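Local coordinates for oligopeptide-binding protein oppA (Lactococcus lactis, PDB 3DRF), which captures oligopeptides outside the cell as the binding-protein component of an ABC transporter, feeding peptide uptake needed for growth in milk, at residues I430-W433 / K434-G437; R323-P326 / L327-Q330. All coordinates share one frame; numbering follows the deposited sequence.

Contact 1: I430-W433 / K434-G437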
ATOM      1  N   ILE A 430      -1.269 -25.354   3.876  1.00  7.86           N
ATOM      2  CA  ILE A 430      -0.291 -26.430   3.736  1.00  8.56           C
ATOM      3  C   ILE A 430      -0.999 -27.808   3.555  1.00  8.56           C
ATOM      4  O   ILE A 430      -0.595 -28.588   2.738  1.00  8.73           O
ATOM      5  CB  ILE A 430       0.690 -26.413   4.951  1.00  8.62           C
ATOM      6  CG1 ILE A 430       1.627 -25.200   4.818  1.00  8.50           C
ATOM      7  CG2 ILE A 430       1.556 -27.708   4.975  1.00  9.78           C
ATOM      8  CD1 ILE A 430       2.573 -24.954   6.056  1.00 10.17           C
ATOM      9  N   GLN A 431      -2.027 -28.039   4.347  1.00  9.15           N
ATOM     10  CA  GLN A 431      -2.860 -29.227   4.242  1.00  9.55           C
ATOM     11  C   GLN A 431      -3.552 -29.309   2.881  1.00  8.89           C
ATOM     12  O   GLN A 431      -3.566 -30.336   2.304  1.00  8.94           O
ATOM     13  CB  GLN A 431      -3.899 -29.217   5.378  1.00 10.33           C
ATOM     14  CG  GLN A 431      -4.942 -30.307   5.287  1.00 13.44           C
ATOM     15  CD  GLN A 431      -6.158 -30.073   6.183  1.00 16.20           C
ATOM     16  OE1 GLN A 431      -6.299 -29.070   6.862  1.00 16.93           O
ATOM     17  NE2 GLN A 431      -7.032 -31.068   6.194  1.00 18.02           N
ATOM     18  N   GLN A 432      -4.081 -28.214   2.347  1.00  8.41           N
ATOM     19  CA  GLN A 432      -4.688 -28.278   1.016  1.00  8.35           C
ATOM     20  C   GLN A 432      -3.627 -28.604  -0.066  1.00  8.37           C
ATOM     21  O   GLN A 432      -3.877 -29.372  -0.955  1.00  8.47           O
ATOM     22  CB  GLN A 432      -5.430 -26.959   0.647  1.00  8.53           C
ATOM     23  CG  GLN A 432      -6.458 -26.460   1.674  1.00  8.99           C
ATOM     24  CD  GLN A 432      -7.436 -27.552   2.139  1.00  9.49           C
ATOM     25  OE1 GLN A 432      -8.069 -28.186   1.358  1.00 10.00           O
ATOM     26  NE2 GLN A 432      -7.514 -27.718   3.418  1.00 11.43           N
ATOM     27  N   TRP A 433      -2.452 -28.020   0.057  1.00  7.79           N
ATOM     28  CA  TRP A 433      -1.394 -28.270  -0.897  1.00  8.24           C
ATOM     29  C   TRP A 433      -0.895 -29.741  -0.853  1.00  8.51           C
ATOM     30  O   TRP A 433      -0.603 -30.297  -1.852  1.00  8.43           O
ATOM     31  CB  TRP A 433      -0.285 -27.211  -0.654  1.00  8.01           C
ATOM     32  CG  TRP A 433      -0.751 -25.822  -1.147  1.00  8.27           C
ATOM     33  CD1 TRP A 433      -1.561 -25.585  -2.167  1.00  8.26           C
ATOM     34  CD2 TRP A 433      -0.468 -24.556  -0.553  1.00  6.89           C
ATOM     35  NE1 TRP A 433      -1.794 -24.246  -2.315  1.00  7.15           N
ATOM     36  CE2 TRP A 433      -1.126 -23.586  -1.328  1.00  7.26           C
ATOM     37  CE3 TRP A 433       0.306 -24.149   0.523  1.00  6.94           C
ATOM     38  CZ2 TRP A 433      -1.042 -22.213  -1.057  1.00  7.45           C
ATOM     39  CZ3 TRP A 433       0.385 -22.755   0.822  1.00  6.95           C
ATOM     40  CH2 TRP A 433      -0.306 -21.812   0.041  1.00  7.00           C
ATOM     41  N   LYS A 434      -0.877 -30.311   0.337  1.00  8.81           N
ATOM     42  CA  LYS A 434      -0.568 -31.746   0.464  1.00  9.54           C
ATOM     43  C   LYS A 434      -1.596 -32.599  -0.318  1.00  9.52           C
ATOM     44  O   LYS A 434      -1.218 -33.566  -0.921  1.00  9.88           O
ATOM     45  CB  LYS A 434      -0.494 -32.116   1.938  1.00  9.99           C
ATOM     46  CG  LYS A 434      -0.165 -33.619   2.174  1.00 11.83           C
ATOM     47  CD  LYS A 434       0.036 -33.875   3.661  1.00 14.25           C
ATOM     48  CE  LYS A 434       0.493 -35.342   3.962  1.00 16.38           C
ATOM     49  NZ  LYS A 434       0.382 -35.621   5.431  1.00 19.96           N
ATOM     50  N   LYS A 435      -2.864 -32.212  -0.297  1.00 10.14           N
ATOM     51  CA  LYS A 435      -3.895 -32.916  -1.092  1.00 10.98           C
ATOM     52  C   LYS A 435      -3.577 -32.951  -2.579  1.00 10.81           C
ATOM     53  O   LYS A 435      -4.000 -33.859  -3.254  1.00 13.11           O
ATOM     54  CB  LYS A 435      -5.306 -32.320  -0.911  1.00 11.12           C
ATOM     55  CG  LYS A 435      -5.859 -32.334   0.530  1.00 11.76           C
ATOM     56  CD  LYS A 435      -7.201 -31.552   0.590  1.00 11.87           C
ATOM     57  CE  LYS A 435      -7.746 -31.478   1.982  1.00 12.07           C
ATOM     58  NZ  LYS A 435      -9.005 -30.780   1.961  1.00 12.70           N
ATOM     59  N   ILE A 436      -2.854 -31.970  -3.086  1.00 10.04           N
ATOM     60  CA  ILE A 436      -2.469 -31.971  -4.528  1.00  9.60           C
ATOM     61  C   ILE A 436      -1.014 -32.366  -4.778  1.00  9.04           C
ATOM     62  O   ILE A 436      -0.520 -32.191  -5.819  1.00  9.58           O
ATOM     63  CB  ILE A 436      -2.786 -30.626  -5.260  1.00  9.43           C
ATOM     64  CG1 ILE A 436      -1.966 -29.469  -4.640  1.00  9.43           C
ATOM     65  CG2 ILE A 436      -4.367 -30.318  -5.228  1.00 10.66           C
ATOM     66  CD1 ILE A 436      -1.891 -28.205  -5.516  1.00 10.48           C
ATOM     67  N   GLY A 437      -0.368 -32.909  -3.768  1.00  8.68           N
ATOM     68  CA  GLY A 437       0.978 -33.448  -3.880  1.00  8.56           C
ATOM     69  C   GLY A 437       2.109 -32.422  -3.928  1.00  8.45           C
ATOM     70  O   GLY A 437       3.145 -32.675  -4.413  1.00  8.52           O
TER
HETATM   71  O   HOH W   1      -9.517 -29.468   4.568  1.00 17.91           O
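Q432 and K435, three residues apart on the last turn of helix 422-435, run alongside each other. K435 NZ donates to Q432 OE1 at 2.8 Å. The glutamine reaches it through a bend: CG sits beside the backbone N (chi1 -53°) and the chain turns again at chi2, while the lysine runs extended beyond CG. A water bridges the pair as acceptor, 2.9 Å from Q432 NE2 and 3.0 Å from K435 NZ. Q432 NE2 has a further, weak bond to N428 O. A leucine at Q432 would probably cost K435 NZ its amide acceptor and break the water bridge, leaving the ammonium freer to swing.

The backbone is still helical through K434 N to I430 O (3.0 Å) and K435 N to Q431 O (3.3 Å). Then the helix stops in a Schellman motif with G437, at positive phi, as C-prime residue. W433 O accepts from V438 N, and G437 N reaches K434 O at 3.0 Å. I436 N also bonds to W433 O, at 3.1 Å and well above its carbonyl plane.

The helix is the crossover of a beta-alpha-beta unit between strands 407-414 and 439-442. W433 gives NE1 to I336 O of helix 330-339 and meets Y413 edge-to-face. I436 packs on A384 and N385 of helix 381-390, and I430 and W433 rest on V440 of strand 439-442.

Contact 2: R323-P326 / L327-Q330; sequences RKTP and LQDQ
The Q328 amide folds back against the backbone of R323-P326. R323 O lies over one face of the amide, 3.5 Å from Q328 CD. T325 N approaches from that same face and donates to Q328 OE1 at 3.0 Å. It stands 45° out of the carbonyl plane, so the bond does not follow a lone pair, although its N-H...O angle of 163° is nearly straight. T325 O lies beside the amide, close to OE1, but both are acceptors. The P326 ring has its covering from outside the turn: W393, and K407 and L409 of strand 407-414. D329 OD2 accepts a hydrogen bond from W393 NE1 and forms a salt bridge with K404.

T325 starts an ST turn. Its OG1, anti to the backbone N at chi1 170°, accepts from L327 N at 3.2 Å. T325 O takes Q328 N at 2.9 Å, and P326 O takes D329 N at 3.0 Å, which winds the chain through a short 3-10 turn. The return bond from T325 N to Q328 OE1 ties the other side of the turn, joining residues three apart. T325 therefore has its N, O and OG1 all bonded within the turn.

L327 CB packs 3.6 Å from T325 OG1. Between side-chain carbons, T325 CG2 meets Q328 CG at 4.0 Å. The leucine chain packs on L309 and on V332 and I336 of helix 330-339, and from within that helix R333 NH1 bonds to L327 O. D329 occupies the N-cap position of the same helix, but its side chain makes no capping bond.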
ATOM      1  N   ARG A 323      14.412 -16.506 -12.023  1.00  8.98           N
ATOM      2  CA  ARG A 323      14.608 -17.470 -10.938  1.00  9.29           C
ATOM      3  C   ARG A 323      14.269 -18.877 -11.397  1.00  9.82           C
ATOM      4  O   ARG A 323      13.267 -19.114 -11.956  1.00  9.59           O
ATOM      5  CB  ARG A 323      13.740 -17.078  -9.732  1.00  9.37           C
ATOM      6  CG  ARG A 323      13.990 -17.941  -8.451  1.00  9.15           C
ATOM      7  CD  ARG A 323      13.385 -17.337  -7.193  1.00  8.89           C
ATOM      8  NE  ARG A 323      13.619 -18.194  -6.041  1.00  8.08           N
ATOM      9  CZ  ARG A 323      12.764 -19.076  -5.563  1.00  7.28           C
ATOM     10  NH1 ARG A 323      11.570 -19.230  -6.111  1.00  7.16           N
ATOM     11  NH2 ARG A 323      13.132 -19.846  -4.536  1.00  8.81           N
ATOM     12  N   LYS A 324      15.148 -19.818 -11.043  1.00 10.23           N
ATOM     13  CA  LYS A 324      14.929 -21.230 -11.372  1.00 11.59           C
ATOM     14  C   LYS A 324      14.084 -21.851 -10.276  1.00 10.84           C
ATOM     15  O   LYS A 324      14.462 -21.853  -9.172  1.00 12.22           O
ATOM     16  CB  LYS A 324      16.263 -21.973 -11.536  1.00 12.82           C
ATOM     17  CG  LYS A 324      16.966 -21.496 -12.748  1.00 18.38           C
ATOM     18  CD  LYS A 324      18.233 -22.257 -13.073  1.00 23.29           C
ATOM     19  CE  LYS A 324      18.985 -21.486 -14.135  1.00 26.43           C
ATOM     20  NZ  LYS A 324      19.454 -20.272 -13.511  1.00 28.23           N
ATOM     21  N   THR A 325      12.894 -22.314 -10.626  1.00  9.92           N
ATOM     22  CA  THR A 325      11.949 -22.832  -9.636  1.00  9.76           C
ATOM     23  C   THR A 325      10.806 -23.619 -10.343  1.00  9.64           C
ATOM     24  O   THR A 325      10.455 -23.273 -11.410  1.00 10.39           O
ATOM     25  CB  THR A 325      11.330 -21.655  -8.789  1.00  8.95           C
ATOM     26  OG1 THR A 325      10.251 -22.127  -7.995  1.00  9.00           O
ATOM     27  CG2 THR A 325      10.806 -20.456  -9.639  1.00  9.33           C
ATOM     28  N   PRO A 326      10.211 -24.613  -9.678  1.00 10.07           N
ATOM     29  CA  PRO A 326       9.013 -25.243 -10.241  1.00  9.96           C
ATOM     30  C   PRO A 326       7.894 -24.231 -10.579  1.00  9.41           C
ATOM     31  O   PRO A 326       7.080 -24.460 -11.418  1.00  9.79           O
ATOM     32  CB  PRO A 326       8.587 -26.215  -9.126  1.00 10.28           C
ATOM     33  CG  PRO A 326       9.925 -26.622  -8.480  1.00 11.34           C
ATOM     34  CD  PRO A 326      10.615 -25.275  -8.417  1.00 10.57           C
ATOM     35  N   LEU A 327       7.907 -23.102  -9.863  1.00  8.57           N
ATOM     36  CA  LEU A 327       6.931 -22.031 -10.114  1.00  8.45           C
ATOM     37  C   LEU A 327       7.066 -21.335 -11.452  1.00  8.85           C
ATOM     38  O   LEU A 327       6.233 -20.584 -11.793  1.00  8.74           O
ATOM     39  CB  LEU A 327       6.941 -21.002  -8.972  1.00  8.18           C
ATOM     40  CG  LEU A 327       6.378 -21.601  -7.653  1.00  7.85           C
ATOM     41  CD1 LEU A 327       6.768 -20.666  -6.452  1.00  8.82           C
ATOM     42  CD2 LEU A 327       4.910 -21.865  -7.690  1.00 10.14           C
ATOM     43  N   GLN A 328       8.137 -21.630 -12.196  1.00 10.19           N
ATOM     44  CA  GLN A 328       8.247 -21.227 -13.597  1.00 11.03           C
ATOM     45  C   GLN A 328       7.167 -21.906 -14.432  1.00 10.83           C
ATOM     46  O   GLN A 328       6.898 -21.447 -15.459  1.00 11.29           O
ATOM     47  CB  GLN A 328       9.618 -21.650 -14.168  1.00 12.04           C
ATOM     48  CG  GLN A 328      10.845 -20.911 -13.641  1.00 14.79           C
ATOM     49  CD  GLN A 328      12.168 -21.571 -14.123  1.00 17.32           C
ATOM     50  OE1 GLN A 328      12.637 -22.545 -13.598  1.00 16.54           O
ATOM     51  NE2 GLN A 328      12.759 -20.972 -15.135  1.00 19.47           N
ATOM     52  N   ASP A 329       6.652 -23.037 -13.980  1.00 10.61           N
ATOM     53  CA  ASP A 329       5.605 -23.804 -14.728  1.00 10.59           C
ATOM     54  C   ASP A 329       4.241 -23.151 -14.429  1.00 10.09           C
ATOM     55  O   ASP A 329       3.763 -23.208 -13.323  1.00 10.04           O
ATOM     56  CB  ASP A 329       5.576 -25.299 -14.304  1.00 11.04           C
ATOM     57  CG  ASP A 329       6.792 -26.139 -14.822  1.00 12.30           C
ATOM     58  OD1 ASP A 329       7.290 -25.825 -15.879  1.00 14.58           O
ATOM     59  OD2 ASP A 329       7.114 -27.142 -14.220  1.00 13.77           O
ATOM     60  N   GLN A 330       3.649 -22.552 -15.454  1.00  9.71           N
ATOM     61  CA  GLN A 330       2.313 -21.977 -15.345  1.00  9.42           C
ATOM     62  C   GLN A 330       1.267 -22.913 -14.706  1.00  9.15           C
ATOM     63  O   GLN A 330       0.514 -22.512 -13.923  1.00  9.06           O
ATOM     64  CB  GLN A 330       1.832 -21.496 -16.719  1.00 10.04           C
ATOM     65  CG  GLN A 330       0.570 -20.695 -16.700  1.00 10.18           C
ATOM     66  CD  GLN A 330       0.373 -20.002 -18.044  1.00 11.92           C
ATOM     67  OE1 GLN A 330       0.946 -20.418 -19.035  1.00 13.78           O
ATOM     68  NE2 GLN A 330      -0.467 -19.099 -18.100  1.00 12.07           N
TER

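How the contacts relate
Following the chain from the N terminus, contact 2 comes first. It closes a short turn in the loop between strand 318-320 and helix 330-339. The chain then passes through helix 381-390 and strand 407-414 before contact 1 finishes helix 422-435 and turns towards strand 439-442. The two contacts are in series; they neither nest nor cross. The centres of contact 1 and contact 2 are about 18 Å apart. The nearest atoms of contact 1 and contact 2 are about 9 Å apart. Helix 330-339 is a shared neighbour: contact 2 leads into its start, and contact 1 packs near its end. Strand 407-414 is also common to both, through L409 for contact 2 and Y413 for contact 1.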